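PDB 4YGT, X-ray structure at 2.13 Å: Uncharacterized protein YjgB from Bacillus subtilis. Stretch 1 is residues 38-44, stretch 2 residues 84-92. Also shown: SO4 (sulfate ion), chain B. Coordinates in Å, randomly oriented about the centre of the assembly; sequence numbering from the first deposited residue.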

# COMPACT_ATOMS: atom_id res chain seq x y z
N GLY A 38 9.08 -9.35 -3.35
CA GLY A 38 8.91 -10.70 -3.89
C GLY A 38 7.57 -11.33 -3.60
O GLY A 38 7.38 -12.51 -3.91
N LEU A 39 6.63 -10.57 -3.01
CA LEU A 39 5.27 -11.04 -2.78
C LEU A 39 4.40 -10.43 -3.87
O LEU A 39 4.04 -9.26 -3.79
CB LEU A 39 4.80 -10.68 -1.35
CG LEU A 39 5.56 -11.35 -0.20
CD1 LEU A 39 5.21 -10.70 1.12
CD2 LEU A 39 5.29 -12.84 -0.16
N THR A 40 4.10 -11.21 -4.91
CA THR A 40 3.42 -10.76 -6.12
C THR A 40 1.90 -10.98 -6.12
O THR A 40 1.42 -12.10 -5.88
CB THR A 40 4.05 -11.44 -7.35
OG1 THR A 40 5.45 -11.40 -7.19
CG2 THR A 40 3.68 -10.76 -8.70
N ILE A 41 1.16 -9.93 -6.50
CA ILE A 41 -0.30 -10.00 -6.67
C ILE A 41 -0.64 -11.12 -7.67
O ILE A 41 0.07 -11.27 -8.66
CB ILE A 41 -0.86 -8.60 -7.10
CG1 ILE A 41 -0.98 -7.71 -5.85
CG2 ILE A 41 -2.24 -8.71 -7.82
CD1 ILE A 41 -0.72 -6.39 -6.09
N ASN A 42 -1.65 -11.96 -7.33
CA ASN A 42 -2.19 -13.07 -8.12
C ASN A 42 -1.17 -14.22 -8.34
O ASN A 42 -1.44 -15.14 -9.11
CB ASN A 42 -2.70 -12.55 -9.49
CG ASN A 42 -3.91 -13.24 -10.06
OD1 ASN A 42 -4.50 -14.18 -9.49
ND2 ASN A 42 -4.31 -12.79 -11.24
N LYS A 43 -0.01 -14.17 -7.65
CA LYS A 43 1.05 -15.16 -7.81
C LYS A 43 1.51 -15.69 -6.44
O LYS A 43 1.47 -16.90 -6.23
CB LYS A 43 2.22 -14.55 -8.61
CG LYS A 43 3.12 -15.54 -9.32
CD LYS A 43 4.25 -14.84 -10.13
CE LYS A 43 3.79 -14.12 -11.39
NZ LYS A 43 3.35 -15.05 -12.47
N SER A 44 1.91 -14.81 -5.52
CA SER A 44 2.33 -15.25 -4.18
C SER A 44 1.08 -15.57 -3.36
O SER A 44 0.01 -15.00 -3.63
CB SER A 44 3.18 -14.19 -3.50
OG SER A 44 4.35 -13.94 -4.27
N LYS A 84 -9.92 -16.42 -3.77
CA LYS A 84 -10.41 -17.71 -3.32
C LYS A 84 -9.26 -18.76 -3.35
O LYS A 84 -9.08 -19.49 -2.37
CB LYS A 84 -11.60 -18.15 -4.20
CG LYS A 84 -12.59 -19.08 -3.53
CD LYS A 84 -13.78 -19.40 -4.45
CE LYS A 84 -14.79 -20.35 -3.84
NZ LYS A 84 -16.03 -20.46 -4.65
N ASP A 85 -8.44 -18.74 -4.43
CA ASP A 85 -7.29 -19.64 -4.69
C ASP A 85 -6.08 -19.41 -3.74
O ASP A 85 -5.07 -20.10 -3.86
CB ASP A 85 -6.84 -19.51 -6.17
CG ASP A 85 -6.14 -18.22 -6.61
OD1 ASP A 85 -5.95 -17.32 -5.75
OD2 ASP A 85 -5.75 -18.13 -7.80
N MSE A 86 -6.20 -18.43 -2.81
CA MSE A 86 -5.25 -18.03 -1.77
C MSE A 86 -4.05 -17.21 -2.29
O MSE A 86 -3.10 -17.02 -1.54
CB MSE A 86 -4.76 -19.22 -0.94
CG MSE A 86 -5.85 -19.81 -0.06
SE MSE A 86 -5.21 -21.34 0.93
CE MSE A 86 -4.27 -20.39 2.41
N THR A 87 -4.12 -16.67 -3.52
CA THR A 87 -3.05 -15.79 -4.02
C THR A 87 -3.40 -14.37 -3.59
O THR A 87 -4.57 -14.08 -3.33
CB THR A 87 -2.83 -15.92 -5.54
OG1 THR A 87 -4.00 -15.49 -6.23
CG2 THR A 87 -2.44 -17.32 -5.96
N ILE A 88 -2.41 -13.48 -3.50
CA ILE A 88 -2.62 -12.10 -3.05
C ILE A 88 -3.55 -11.31 -4.03
O ILE A 88 -3.26 -11.20 -5.22
CB ILE A 88 -1.27 -11.38 -2.83
CG1 ILE A 88 -0.36 -12.13 -1.80
CG2 ILE A 88 -1.47 -9.90 -2.44
CD1 ILE A 88 1.08 -11.54 -1.67
N SER A 89 -4.65 -10.74 -3.50
CA SER A 89 -5.53 -9.92 -4.33
C SER A 89 -5.19 -8.44 -4.16
O SER A 89 -5.36 -7.69 -5.12
CB SER A 89 -7.00 -10.18 -4.04
OG SER A 89 -7.31 -10.15 -2.66
N GLU A 90 -4.68 -8.02 -2.98
CA GLU A 90 -4.34 -6.62 -2.73
C GLU A 90 -3.30 -6.48 -1.65
O GLU A 90 -3.30 -7.25 -0.68
CB GLU A 90 -5.62 -5.84 -2.34
CG GLU A 90 -5.46 -4.33 -2.16
CD GLU A 90 -6.75 -3.57 -1.92
OE1 GLU A 90 -7.83 -4.06 -2.30
OE2 GLU A 90 -6.66 -2.44 -1.38
N ILE A 91 -2.41 -5.49 -1.81
CA ILE A 91 -1.39 -5.18 -0.79
C ILE A 91 -1.69 -3.77 -0.32
O ILE A 91 -1.97 -2.90 -1.14
CB ILE A 91 0.10 -5.37 -1.25
CG1 ILE A 91 0.33 -6.77 -1.88
CG2 ILE A 91 1.08 -5.13 -0.08
CD1 ILE A 91 1.67 -7.00 -2.60
N ARG A 92 -1.72 -3.57 1.00
CA ARG A 92 -1.97 -2.30 1.64
C ARG A 92 -0.75 -1.93 2.49
O ARG A 92 -0.35 -2.69 3.36
CB ARG A 92 -3.25 -2.43 2.46
CG ARG A 92 -3.92 -1.13 2.80
CD ARG A 92 -5.34 -1.38 3.25
NE ARG A 92 -6.28 -1.54 2.13
CZ ARG A 92 -7.56 -1.82 2.29
NH1 ARG A 92 -8.06 -2.02 3.50
NH2 ARG A 92 -8.36 -1.95 1.24
S SO4 B . -12.39 -3.30 3.01
O1 SO4 B . -12.95 -4.65 3.04
O2 SO4 B . -11.56 -3.02 4.19
O3 SO4 B . -11.58 -3.17 1.79
O4 SO4 B . -13.43 -2.29 3.00

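A single residue, Ile88, supplies both backbone hydrogen bonds that join the two stretches, although its partners lie in a segment with no regular helix or strand. Ile88 N donates to Ser44 O (2.9 Å, N-H...O angle 151°), and Ile88 O accepts from Asn42 N (2.8 Å, 158°). The start of the strand at 88-92 is thus gripped by a compact turn that is not itself a strand.

Each of these carbonyl oxygens also receives a CA-H...O contact from the residue preceding an amide donor: Ile41 CA lies 3.5 Å from Ile88 O, and Thr87 CA lies 3.2 Å from Ser44 O. The backbones run close here, with Ile41 CA and Ile88 CA 4.8 Å apart.

The turn is tied together from within. Thr40 O accepts from both Lys43 N (3.1 Å) and Ser44 N (2.8 Å), while Ser44 OG accepts from Thr40 N (2.8 Å). The short serine side chain, in its m rotamer, therefore closes the loop back on itself while the carbonyl of the same residue reaches across to Ile88 N. Ser44 CB also rests 3.8 Å from Ile88 CD1, so this buried residue serves both polar and apolar surroundings. At Asn42 the backbone adopts a positive phi (65°), a conformation that asparagine tolerates better than most residues; its CA-to-CB bond points away from the second stretch even as its amide N bonds to it.

The apolar part of the contact is built around Ile88, whose CA-to-CB bond points toward the first stretch and which has 91 Å² covered, the largest share of any residue here. In the m,t conformation, Ile88 CD1 reaches Leu39 CB at 3.8 Å, and Ile88 CG2 packs against Ile41 CG1 at 4.1 Å. Ile91 CD1 adds to this, 3.5 Å from the backbone Leu39 O and 4.3 Å from Ile41 CG1. Leu39, Ile41, Ile88 and Ile91 are all buried, and their branched hydrocarbon side chains suit a place where close packing is available. The contact buries 422 Å² between the stretches, both sides summed.

Polar residues occupy the other end. Asp85 OD1, with the side chain in the p rotamer, accepts from both Thr87 N (3.0 Å) and Thr87 OG1 (2.7 Å), so one carboxylate oxygen takes both the amide and the hydroxyl of Thr87 just before the strand. Thr87 points its CA-to-CB bond toward the first stretch; Thr87 CB lies 3.9 Å from Lys43 N, and Thr87 OG1 lies 3.5 Å from Asn42 OD1. Lys43 is exposed, and its long side chain stays clear of the second stretch.

Farther along, the CA-to-CB bond of Glu90 points away from the first stretch, and Glu90 OE2 forms a salt bridge with Arg92 NH2 (3.2 Å). The same Arg92 NH2 makes a weak hydrogen bond to sulfate O3 (3.5 Å), at the edge of the guanidinium and near its plane; the ion probably comes from the crystallisation liquor.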